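Local coordinates for protein erythromycin dehydratase (Saccharopolyspora erythraea, PDB 3EL6) that probably removes water from a beta-hydroxyacyl chain on its carrier, giving the alkene, as the dehydratase domain of the 6-deoxyerythronolide B (erythromycin) polyketide synthase, at residues G113-M118 / A136-D141; R74-G79 / P106-G111; A35-L40 / V83-A88. All coordinates share one frame; numbering follows the deposited sequence.

Contact 1: G113-M118 / A136-D141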
ATOM      1  N   GLY A 113      22.485   4.984   5.108  1.00 40.90           N
ATOM      2  CA  GLY A 113      21.657   4.053   4.307  1.00 36.82           C
ATOM      3  C   GLY A 113      20.452   4.791   3.739  1.00 33.66           C
ATOM      4  O   GLY A 113      20.317   5.997   3.929  1.00 34.64           O
ATOM      5  N   ALA A 114      19.567   4.079   3.048  1.00 30.04           N
ATOM      6  CA  ALA A 114      18.389   4.709   2.441  1.00 27.80           C
ATOM      7  C   ALA A 114      17.219   3.764   2.535  1.00 27.61           C
ATOM      8  O   ALA A 114      17.401   2.531   2.469  1.00 26.22           O
ATOM      9  CB  ALA A 114      18.690   5.063   0.965  1.00 28.13           C
ATOM     10  N   LEU A 115      16.013   4.301   2.773  1.00 25.77           N
ATOM     11  CA  LEU A 115      14.814   3.491   2.686  1.00 26.49           C
ATOM     12  C   LEU A 115      14.347   3.579   1.247  1.00 25.11           C
ATOM     13  O   LEU A 115      14.560   4.590   0.571  1.00 24.18           O
ATOM     14  CB  LEU A 115      13.714   4.046   3.635  1.00 26.51           C
ATOM     15  CG  LEU A 115      14.058   3.960   5.103  1.00 31.64           C
ATOM     16  CD1 LEU A 115      13.185   4.899   5.978  1.00 34.75           C
ATOM     17  CD2 LEU A 115      13.860   2.548   5.521  1.00 37.29           C
ATOM     18  N   LEU A 116      13.649   2.542   0.797  1.00 25.09           N
ATOM     19  CA  LEU A 116      13.135   2.444  -0.561  1.00 26.20           C
ATOM     20  C   LEU A 116      11.647   2.119  -0.447  1.00 26.16           C
ATOM     21  O   LEU A 116      11.209   1.410   0.494  1.00 27.39           O
ATOM     22  CB  LEU A 116      13.760   1.226  -1.267  1.00 27.71           C
ATOM     23  CG  LEU A 116      15.269   1.358  -1.380  1.00 28.97           C
ATOM     24  CD1 LEU A 116      15.857  -0.066  -1.749  1.00 33.36           C
ATOM     25  CD2 LEU A 116      15.563   2.433  -2.376  1.00 30.64           C
ATOM     26  N   ARG A 117      10.871   2.652  -1.382  1.00 26.23           N
ATOM     27  CA  ARG A 117       9.423   2.332  -1.419  1.00 25.90           C
ATOM     28  C   ARG A 117       8.988   2.307  -2.876  1.00 25.95           C
ATOM     29  O   ARG A 117       9.233   3.266  -3.632  1.00 26.97           O
ATOM     30  CB  ARG A 117       8.675   3.370  -0.557  1.00 26.34           C
ATOM     31  CG  ARG A 117       7.121   3.316  -0.604  1.00 30.34           C
ATOM     32  CD  ARG A 117       6.349   2.654   0.550  1.00 28.17           C
ATOM     33  NE  ARG A 117       6.924   2.359   1.849  1.00 28.85           N
ATOM     34  CZ  ARG A 117       6.574   2.978   2.962  1.00 31.50           C
ATOM     35  NH1 ARG A 117       5.694   4.004   2.915  1.00 25.87           N
ATOM     36  NH2 ARG A 117       7.125   2.635   4.115  1.00 35.87           N
ATOM     37  N   MET A 118       8.396   1.190  -3.327  1.00 25.27           N
ATOM     38  CA  MET A 118       7.878   1.104  -4.677  1.00 24.82           C
ATOM     39  C   MET A 118       6.366   0.949  -4.585  1.00 23.36           C
ATOM     40  O   MET A 118       5.895   0.228  -3.730  1.00 24.92           O
ATOM     41  CB  MET A 118       8.445  -0.118  -5.429  1.00 25.46           C
ATOM     42  CG  MET A 118       9.880   0.014  -5.814  1.00 27.54           C
ATOM     43  SD  MET A 118      10.206  -1.440  -6.791  1.00 25.44           S
ATOM     44  CE  MET A 118      10.158  -2.756  -5.554  1.00 21.43           C
ATOM     45  N   ALA A 136      14.263   7.522   0.775  1.00 23.73           N
ATOM     46  CA  ALA A 136      14.405   8.538   1.843  1.00 26.20           C
ATOM     47  C   ALA A 136      15.642   8.223   2.652  1.00 28.01           C
ATOM     48  O   ALA A 136      16.047   7.068   2.713  1.00 29.42           O
ATOM     49  CB  ALA A 136      13.234   8.478   2.738  1.00 23.56           C
ATOM     50  N   GLU A 137      16.235   9.220   3.306  1.00 30.13           N
ATOM     51  CA  GLU A 137      17.260   8.912   4.310  1.00 32.27           C
ATOM     52  C   GLU A 137      16.669   8.011   5.372  1.00 33.48           C
ATOM     53  O   GLU A 137      15.499   8.179   5.801  1.00 30.54           O
ATOM     54  CB  GLU A 137      17.758  10.206   4.977  1.00 33.51           C
ATOM     55  CG  GLU A 137      18.137  11.269   3.995  1.00 38.77           C
ATOM     56  CD  GLU A 137      19.147  12.259   4.565  1.00 49.97           C
ATOM     57  OE1 GLU A 137      19.323  12.281   5.808  1.00 53.65           O
ATOM     58  OE2 GLU A 137      19.782  12.999   3.764  1.00 53.44           O
ATOM     59  N   ASP A 138      17.464   7.047   5.839  1.00 34.40           N
ATOM     60  CA  ASP A 138      16.969   6.079   6.815  1.00 37.41           C
ATOM     61  C   ASP A 138      16.480   6.777   8.088  1.00 36.73           C
ATOM     62  O   ASP A 138      17.100   7.739   8.556  1.00 37.51           O
ATOM     63  CB  ASP A 138      18.069   5.043   7.151  1.00 38.75           C
ATOM     64  CG  ASP A 138      17.507   3.664   7.463  1.00 44.11           C
ATOM     65  OD1 ASP A 138      18.334   2.728   7.617  1.00 49.36           O
ATOM     66  OD2 ASP A 138      16.253   3.494   7.538  1.00 48.08           O
ATOM     67  N   VAL A 139      15.354   6.309   8.630  1.00 36.20           N
ATOM     68  CA  VAL A 139      14.781   6.836   9.869  1.00 35.37           C
ATOM     69  C   VAL A 139      14.230   5.688  10.678  1.00 35.46           C
ATOM     70  O   VAL A 139      13.859   4.670  10.121  1.00 35.38           O
ATOM     71  CB  VAL A 139      13.553   7.784   9.662  1.00 35.07           C
ATOM     72  CG1 VAL A 139      13.993   9.164   9.191  1.00 34.46           C
ATOM     73  CG2 VAL A 139      12.491   7.122   8.720  1.00 34.41           C
ATOM     74  N   ALA A 140      14.121   5.900  11.983  1.00 35.35           N
ATOM     75  CA  ALA A 140      13.674   4.867  12.901  1.00 36.97           C
ATOM     76  C   ALA A 140      12.177   4.657  12.787  1.00 36.35           C
ATOM     77  O   ALA A 140      11.705   3.537  12.856  1.00 37.22           O
ATOM     78  CB  ALA A 140      14.018   5.265  14.327  1.00 37.43           C
ATOM     79  N   ASP A 141      11.446   5.754  12.650  1.00 35.08           N
ATOM     80  CA  ASP A 141       9.984   5.737  12.574  1.00 33.65           C
ATOM     81  C   ASP A 141       9.573   6.089  11.154  1.00 32.05           C
ATOM     82  O   ASP A 141       9.924   7.178  10.673  1.00 31.22           O
ATOM     83  CB  ASP A 141       9.445   6.783  13.546  1.00 34.63           C
ATOM     84  CG  ASP A 141       7.929   6.786  13.628  1.00 37.52           C
ATOM     85  OD1 ASP A 141       7.229   6.288  12.699  1.00 37.59           O
ATOM     86  OD2 ASP A 141       7.426   7.330  14.637  1.00 43.39           O
TER
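Leu115 and Asp138 meet where a beta hairpin gives way to loop, a worked example of how one leucine can bridge the last strand pair and the loop that leaves it. CG of Leu115 stands anti to the carbonyl carbon (chi1 -65°), which carries both methyls off the strand toward the departing chain of 138-139. The two branches then divide the work. Asp138 OD2 sits against the fork of the leucine, 3.3 Å from both CG and CD2 of Leu115, while CD1 comes to 3.6 Å from CG2 of Val139. Leu115 crosses both of these side chains at about a right angle. The same carboxylate oxygen faces Arg57 on strand 52-58 in a long, weak ion pair, and Leu115 packs on that arginine as well.

Ala136 supplies the backbone anchor. Leu115 N donates to Ala136 O at 2.8 Å, with the donor in the carbonyl plane. The return bond, from Ala136 N to Leu115 O, is 3.0 Å and less well aligned, its donor tilted 30° from the carbonyl plane. Ala136 O takes a further CA-H contact from Ala114 CA at 3.3 Å. The methyl of Ala136 lies on the same sheet face as Leu115, a face that Trp147 also covers. Two residues beyond Leu115, Arg117 NH1 donates to Asp45 O of the second subunit, which places this part of the sheet near the dimer partner. Beyond Glu137 the chain turns away from its hairpin partner, and the touching parts run 105° apart. Here is the end of an antiparallel hairpin, strands 114-123 and 129-137, within the double hotdog fold.

Contact 2: R74-G79 / P106-G111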
ATOM      1  N   ARG A  74      30.812  11.268  -5.474  1.00 36.10           N
ATOM      2  CA  ARG A  74      29.641  10.926  -4.702  1.00 36.38           C
ATOM      3  C   ARG A  74      29.369   9.432  -4.816  1.00 35.07           C
ATOM      4  O   ARG A  74      29.509   8.848  -5.898  1.00 34.86           O
ATOM      5  CB  ARG A  74      28.412  11.685  -5.212  1.00 37.36           C
ATOM      6  CG  ARG A  74      28.579  13.222  -5.183  1.00 41.84           C
ATOM      7  CD  ARG A  74      27.847  13.838  -6.372  1.00 48.81           C
ATOM      8  NE  ARG A  74      26.431  13.987  -6.070  1.00 51.39           N
ATOM      9  CZ  ARG A  74      25.444  13.967  -6.968  1.00 54.74           C
ATOM     10  NH1 ARG A  74      25.699  13.774  -8.267  1.00 54.83           N
ATOM     11  NH2 ARG A  74      24.183  14.123  -6.556  1.00 54.18           N
ATOM     12  N   THR A  75      28.976   8.825  -3.709  1.00 32.81           N
ATOM     13  CA  THR A  75      28.539   7.450  -3.761  1.00 31.94           C
ATOM     14  C   THR A  75      27.110   7.428  -4.284  1.00 30.74           C
ATOM     15  O   THR A  75      26.168   7.808  -3.569  1.00 30.31           O
ATOM     16  CB  THR A  75      28.582   6.782  -2.391  1.00 32.50           C
ATOM     17  OG1 THR A  75      29.938   6.766  -1.925  1.00 35.16           O
ATOM     18  CG2 THR A  75      28.101   5.351  -2.492  1.00 29.66           C
ATOM     19  N   LEU A  76      26.961   6.977  -5.527  1.00 29.17           N
ATOM     20  CA  LEU A  76      25.669   6.998  -6.196  1.00 28.04           C
ATOM     21  C   LEU A  76      25.173   5.582  -6.330  1.00 27.43           C
ATOM     22  O   LEU A  76      25.902   4.694  -6.805  1.00 28.27           O
ATOM     23  CB  LEU A  76      25.786   7.618  -7.586  1.00 29.45           C
ATOM     24  CG  LEU A  76      26.223   9.067  -7.607  1.00 30.85           C
ATOM     25  CD1 LEU A  76      25.960   9.567  -8.994  1.00 33.48           C
ATOM     26  CD2 LEU A  76      25.421   9.872  -6.574  1.00 33.52           C
ATOM     27  N   VAL A  77      23.934   5.343  -5.912  1.00 26.57           N
ATOM     28  CA  VAL A  77      23.320   4.050  -6.172  1.00 24.65           C
ATOM     29  C   VAL A  77      23.142   3.923  -7.721  1.00 24.68           C
ATOM     30  O   VAL A  77      22.580   4.821  -8.400  1.00 23.81           O
ATOM     31  CB  VAL A  77      21.938   3.958  -5.468  1.00 24.57           C
ATOM     32  CG1 VAL A  77      21.226   2.640  -5.833  1.00 23.30           C
ATOM     33  CG2 VAL A  77      22.146   4.026  -3.946  1.00 23.82           C
ATOM     34  N   PRO A  78      23.615   2.816  -8.285  1.00 24.79           N
ATOM     35  CA  PRO A  78      23.451   2.626  -9.725  1.00 25.35           C
ATOM     36  C   PRO A  78      21.935   2.508 -10.100  1.00 24.97           C
ATOM     37  O   PRO A  78      21.142   1.883  -9.380  1.00 23.41           O
ATOM     38  CB  PRO A  78      24.124   1.292 -10.001  1.00 25.81           C
ATOM     39  CG  PRO A  78      24.852   0.906  -8.740  1.00 27.75           C
ATOM     40  CD  PRO A  78      24.170   1.629  -7.605  1.00 24.92           C
ATOM     41  N   GLY A  79      21.566   3.142 -11.202  1.00 24.17           N
ATOM     42  CA  GLY A  79      20.193   3.014 -11.721  1.00 24.61           C
ATOM     43  C   GLY A  79      19.737   1.591 -11.870  1.00 23.46           C
ATOM     44  O   GLY A  79      18.512   1.313 -11.779  1.00 24.27           O
ATOM     45  N   PRO A 106      19.799  10.359  -9.298  1.00 43.64           N
ATOM     46  CA  PRO A 106      20.389   9.188  -8.670  1.00 43.20           C
ATOM     47  C   PRO A 106      20.278   9.326  -7.171  1.00 41.77           C
ATOM     48  O   PRO A 106      20.144  10.424  -6.651  1.00 42.66           O
ATOM     49  CB  PRO A 106      21.855   9.222  -9.130  1.00 43.71           C
ATOM     50  CG  PRO A 106      22.047  10.597  -9.628  1.00 44.66           C
ATOM     51  CD  PRO A 106      20.725  10.994 -10.228  1.00 44.49           C
ATOM     52  N   LEU A 107      20.230   8.205  -6.490  1.00 39.23           N
ATOM     53  CA  LEU A 107      20.121   8.196  -5.065  1.00 38.89           C
ATOM     54  C   LEU A 107      21.563   8.386  -4.587  1.00 38.71           C
ATOM     55  O   LEU A 107      22.465   7.657  -5.010  1.00 35.97           O
ATOM     56  CB  LEU A 107      19.605   6.827  -4.658  1.00 38.27           C
ATOM     57  CG  LEU A 107      18.632   6.610  -3.504  1.00 42.33           C
ATOM     58  CD1 LEU A 107      18.248   5.138  -3.347  1.00 39.72           C
ATOM     59  CD2 LEU A 107      19.171   7.199  -2.214  1.00 44.98           C
ATOM     60  N   VAL A 108      21.782   9.362  -3.725  1.00 39.28           N
ATOM     61  CA  VAL A 108      23.095   9.570  -3.147  1.00 40.94           C
ATOM     62  C   VAL A 108      23.163   8.893  -1.798  1.00 41.47           C
ATOM     63  O   VAL A 108      22.388   9.222  -0.886  1.00 40.65           O
ATOM     64  CB  VAL A 108      23.423  11.062  -2.967  1.00 41.29           C
ATOM     65  CG1 VAL A 108      24.777  11.205  -2.359  1.00 41.42           C
ATOM     66  CG2 VAL A 108      23.395  11.766  -4.301  1.00 43.61           C
ATOM     67  N   LEU A 109      24.082   7.939  -1.656  1.00 42.28           N
ATOM     68  CA  LEU A 109      24.134   7.159  -0.425  1.00 44.26           C
ATOM     69  C   LEU A 109      24.953   7.859   0.631  1.00 46.34           C
ATOM     70  O   LEU A 109      26.161   8.127   0.465  1.00 45.57           O
ATOM     71  CB  LEU A 109      24.637   5.726  -0.628  1.00 44.21           C
ATOM     72  CG  LEU A 109      23.588   4.625  -0.702  1.00 43.42           C
ATOM     73  CD1 LEU A 109      24.265   3.260  -0.470  1.00 42.88           C
ATOM     74  CD2 LEU A 109      22.455   4.838   0.304  1.00 41.24           C
ATOM     75  N   ALA A 110      24.225   8.140   1.707  1.00 48.84           N
ATOM     76  CA  ALA A 110      24.641   8.880   2.870  1.00 50.91           C
ATOM     77  C   ALA A 110      24.813   7.846   3.956  1.00 51.99           C
ATOM     78  O   ALA A 110      23.854   7.100   4.267  1.00 53.56           O
ATOM     79  CB  ALA A 110      23.527   9.853   3.274  1.00 51.05           C
ATOM     80  N   GLY A 111      26.016   7.809   4.528  1.00 51.60           N
ATOM     81  CA  GLY A 111      26.400   6.767   5.483  1.00 50.54           C
ATOM     82  C   GLY A 111      25.253   6.068   6.178  1.00 49.20           C
ATOM     83  O   GLY A 111      25.334   4.876   6.450  1.00 50.62           O
TER
HETATM   84  O   HOH W   1      20.119   5.904  -7.930  1.00 38.62           O
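Val77 packs against Leu107 and Leu109 in the tight half of this contact, between two extended segments that share a single beta bridge, Leu76 with Val108. CG2 of Val77, anti to the carbonyl carbon with chi1 at 175°, comes to 3.6 Å from CG of Leu109, while CB of Val77 sits 3.8 Å from CB of Leu107. Behind them, Ala114 of the neighbouring strand continues the apolar layer. Two nearly straight backbone bonds flank the bridge: Leu109 N to Thr75 O at 2.8 Å and Val77 N to Leu107 O at 2.9 Å. Where the chains begin to part, a water joins them, giving a proton to Val77 O at 2.7 Å and accepting one from Leu107 N.

On the solvent side the exposed Arg74, Val108 and Pro106 are laid over the buried Leu76. Leu76 CD2 still touches Val108 CG2 closely, at 3.6 Å, and lies over one face of the Arg74 guanidinium. The bent chain of Arg74 brings NH2 to 3.4 Å from that same Val108 CG2, obliquely and without a polar bond. Looser still, Leu76 CD1 stays 4.1 Å from Pro106 CG.

Position is therefore held by two direct backbone hydrogen bonds, a water bridge and apolar contacts, with no side-chain hydrogen bond across the segments. Leu76 O, turned to another task, accepts from His69 ND1; such fixing probably orients the histidine that opens the dehydratase HxxxGxxxxP motif, which ends at Pro78.

Contact 3: A35-L40 / V83-A88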
ATOM      1  N   ALA A  35       9.309 -10.272   1.858  1.00 38.86           N
ATOM      2  CA  ALA A  35       9.745 -10.133   0.486  1.00 39.28           C
ATOM      3  C   ALA A  35      10.997 -10.970   0.395  1.00 39.43           C
ATOM      4  O   ALA A  35      11.803 -11.006   1.337  1.00 41.63           O
ATOM      5  CB  ALA A  35      10.028  -8.661   0.193  1.00 38.39           C
ATOM      6  N   GLU A  36      11.161 -11.669  -0.707  1.00 38.12           N
ATOM      7  CA  GLU A  36      12.307 -12.529  -0.904  1.00 36.77           C
ATOM      8  C   GLU A  36      13.505 -11.746  -1.480  1.00 34.17           C
ATOM      9  O   GLU A  36      14.679 -12.139  -1.351  1.00 34.12           O
ATOM     10  CB  GLU A  36      11.905 -13.634  -1.871  1.00 38.17           C
ATOM     11  CG  GLU A  36      11.066 -14.728  -1.251  1.00 45.02           C
ATOM     12  CD  GLU A  36      11.900 -15.676  -0.395  1.00 55.20           C
ATOM     13  OE1 GLU A  36      12.368 -15.264   0.710  1.00 59.51           O
ATOM     14  OE2 GLU A  36      12.090 -16.846  -0.837  1.00 59.73           O
ATOM     15  N   HIS A  37      13.232 -10.629  -2.123  1.00 30.42           N
ATOM     16  CA  HIS A  37      14.331  -9.887  -2.740  1.00 26.32           C
ATOM     17  C   HIS A  37      15.290  -9.401  -1.664  1.00 25.49           C
ATOM     18  O   HIS A  37      14.876  -8.889  -0.653  1.00 25.28           O
ATOM     19  CB  HIS A  37      13.752  -8.688  -3.465  1.00 26.27           C
ATOM     20  CG  HIS A  37      14.732  -7.959  -4.306  1.00 22.32           C
ATOM     21  ND1 HIS A  37      15.603  -7.038  -3.791  1.00 21.12           N
ATOM     22  CD2 HIS A  37      14.906  -7.943  -5.644  1.00 20.78           C
ATOM     23  CE1 HIS A  37      16.321  -6.521  -4.770  1.00 20.95           C
ATOM     24  NE2 HIS A  37      15.909  -7.046  -5.908  1.00 20.48           N
ATOM     25  N   PRO A  38      16.591  -9.521  -1.893  1.00 23.27           N
ATOM     26  CA  PRO A  38      17.562  -9.091  -0.855  1.00 24.01           C
ATOM     27  C   PRO A  38      17.404  -7.657  -0.317  1.00 23.99           C
ATOM     28  O   PRO A  38      17.795  -7.401   0.842  1.00 25.04           O
ATOM     29  CB  PRO A  38      18.917  -9.181  -1.580  1.00 23.44           C
ATOM     30  CG  PRO A  38      18.703 -10.157  -2.684  1.00 23.50           C
ATOM     31  CD  PRO A  38      17.241 -10.042  -3.106  1.00 23.28           C
ATOM     32  N   LEU A  39      16.905  -6.724  -1.135  1.00 22.33           N
ATOM     33  CA  LEU A  39      16.775  -5.322  -0.727  1.00 23.63           C
ATOM     34  C   LEU A  39      15.372  -4.993  -0.166  1.00 23.49           C
ATOM     35  O   LEU A  39      15.156  -3.921   0.399  1.00 25.25           O
ATOM     36  CB  LEU A  39      17.226  -4.348  -1.824  1.00 23.06           C
ATOM     37  CG  LEU A  39      18.571  -4.681  -2.459  1.00 24.80           C
ATOM     38  CD1 LEU A  39      18.895  -3.682  -3.593  1.00 25.38           C
ATOM     39  CD2 LEU A  39      19.698  -4.699  -1.391  1.00 24.37           C
ATOM     40  N   LEU A  40      14.454  -5.932  -0.249  1.00 23.25           N
ATOM     41  CA  LEU A  40      13.079  -5.645   0.171  1.00 23.99           C
ATOM     42  C   LEU A  40      12.792  -6.252   1.526  1.00 24.85           C
ATOM     43  O   LEU A  40      13.436  -7.240   1.930  1.00 24.02           O
ATOM     44  CB  LEU A  40      12.041  -6.146  -0.835  1.00 22.67           C
ATOM     45  CG  LEU A  40      12.136  -5.394  -2.156  1.00 22.44           C
ATOM     46  CD1 LEU A  40      11.089  -5.958  -3.125  1.00 23.03           C
ATOM     47  CD2 LEU A  40      11.985  -3.842  -1.901  1.00 22.85           C
ATOM     48  N   VAL A  83      16.148  -0.591 -11.508  1.00 18.17           N
ATOM     49  CA  VAL A  83      15.576  -1.416 -12.597  1.00 17.64           C
ATOM     50  C   VAL A  83      15.317  -2.844 -12.074  1.00 17.93           C
ATOM     51  O   VAL A  83      14.256  -3.452 -12.291  1.00 16.14           O
ATOM     52  CB  VAL A  83      16.532  -1.448 -13.835  1.00 16.17           C
ATOM     53  CG1 VAL A  83      16.102  -2.537 -14.924  1.00 18.83           C
ATOM     54  CG2 VAL A  83      16.668  -0.045 -14.422  1.00 18.92           C
ATOM     55  N   ASP A  84      16.275  -3.405 -11.345  1.00 17.15           N
ATOM     56  CA  ASP A  84      16.091  -4.776 -10.820  1.00 17.76           C
ATOM     57  C   ASP A  84      14.930  -4.786  -9.830  1.00 18.34           C
ATOM     58  O   ASP A  84      14.082  -5.652  -9.854  1.00 18.13           O
ATOM     59  CB  ASP A  84      17.419  -5.255 -10.126  1.00 18.34           C
ATOM     60  CG  ASP A  84      17.173  -6.451  -9.209  1.00 23.35           C
ATOM     61  OD1 ASP A  84      16.747  -7.537  -9.704  1.00 22.92           O
ATOM     62  OD2 ASP A  84      17.318  -6.282  -7.974  1.00 30.20           O
ATOM     63  N   LEU A  85      14.841  -3.752  -8.993  1.00 17.61           N
ATOM     64  CA  LEU A  85      13.736  -3.745  -8.004  1.00 17.49           C
ATOM     65  C   LEU A  85      12.387  -3.656  -8.744  1.00 17.37           C
ATOM     66  O   LEU A  85      11.438  -4.282  -8.355  1.00 16.39           O
ATOM     67  CB  LEU A  85      13.901  -2.537  -7.066  1.00 18.12           C
ATOM     68  CG  LEU A  85      14.871  -2.822  -5.885  1.00 19.07           C
ATOM     69  CD1 LEU A  85      15.152  -1.495  -5.257  1.00 23.54           C
ATOM     70  CD2 LEU A  85      14.309  -3.793  -4.874  1.00 19.83           C
ATOM     71  N   ALA A  86      12.332  -2.875  -9.812  1.00 16.97           N
ATOM     72  CA  ALA A  86      11.074  -2.738 -10.576  1.00 16.89           C
ATOM     73  C   ALA A  86      10.702  -4.034 -11.281  1.00 16.45           C
ATOM     74  O   ALA A  86       9.537  -4.370 -11.355  1.00 16.91           O
ATOM     75  CB  ALA A  86      11.210  -1.577 -11.620  1.00 16.37           C
ATOM     76  N   LEU A  87      11.676  -4.777 -11.792  1.00 15.91           N
ATOM     77  CA  LEU A  87      11.406  -6.097 -12.359  1.00 15.12           C
ATOM     78  C   LEU A  87      10.875  -7.070 -11.295  1.00 16.99           C
ATOM     79  O   LEU A  87      10.022  -7.920 -11.590  1.00 17.42           O
ATOM     80  CB  LEU A  87      12.716  -6.651 -13.006  1.00 16.47           C
ATOM     81  CG  LEU A  87      13.132  -5.921 -14.295  1.00 18.88           C
ATOM     82  CD1 LEU A  87      14.601  -6.347 -14.653  1.00 19.15           C
ATOM     83  CD2 LEU A  87      12.182  -6.342 -15.478  1.00 20.72           C
ATOM     84  N   ALA A  88      11.397  -6.952 -10.073  1.00 16.86           N
ATOM     85  CA  ALA A  88      10.991  -7.831  -8.951  1.00 17.71           C
ATOM     86  C   ALA A  88       9.555  -7.494  -8.601  1.00 17.36           C
ATOM     87  O   ALA A  88       8.737  -8.398  -8.364  1.00 18.67           O
ATOM     88  CB  ALA A  88      11.868  -7.585  -7.722  1.00 18.86           C
TER
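His37 reaches toward helix 79-93 and joins Asp84 by a short hydrogen bond, a buried case of an imidazole held from several sides at once. NE2 donates to Asp84 OD2 at 2.6 Å, the oxygen lying close to the ring plane. On the acceptor side the approach is syn but 27° out of the carboxylate plane, and ring and carboxylate are turned 31° against each other. With CG anti to the backbone N of His37 (chi1 -171°), the ring projects at the helix, where Leu85 CD2 covers one face in a CH-pi contact, 3.7 Å from the ring centroid. The opposite face is taken by Pro38 CD of the same turn, Ala88 CB meets His37 CD2 obliquely at 3.7 Å, and Tyr223 stacks edge-to-face on the imidazole. Leu39 N donates to His37 ND1 at 3.0 Å, so both ring nitrogens are engaged and the ring's rotation is set from two ends. Leu85 CD2 serves twice, since Leu40 CD2 slides past it at 3.8 Å.

A second shell positions these groups. The type I turn from His37 to Leu40, closed by Leu40 N to His37 O, places Leu39 N beside the ring. Asp84 is steadied in turn by its other oxygen, OD1, which accepts from Phe225 N. The whole is a buried His-carboxylate pair of the double hotdog fold: it ties the turn before strand 40-45 to the central helix of the first hotdog, and joins both to the loop leading into helix 227-235 of the second.

All three contacts meet at helix 79-93 or lead into it. Contacts 1 and 2 have centres about 13 Å apart and share an apolar seam in which Ala114 CB lies 3.8 Å from Leu109 CD2. Contact 1 meets contact 3, about 15 Å away between centres, through the strand's inward side chains: Leu116 CD1 is 3.9 Å from Leu85 CD1. Contacts 2 and 3, about 17 Å apart between centres, do not touch otherwise but are joined by sequence, since 74-79 runs straight into helix 79-93. His69 is expected to be the catalytic histidine in this family, so contact 2 lies beside the probable active site; contact 3 holds the following helix against the loop before helix 227-235.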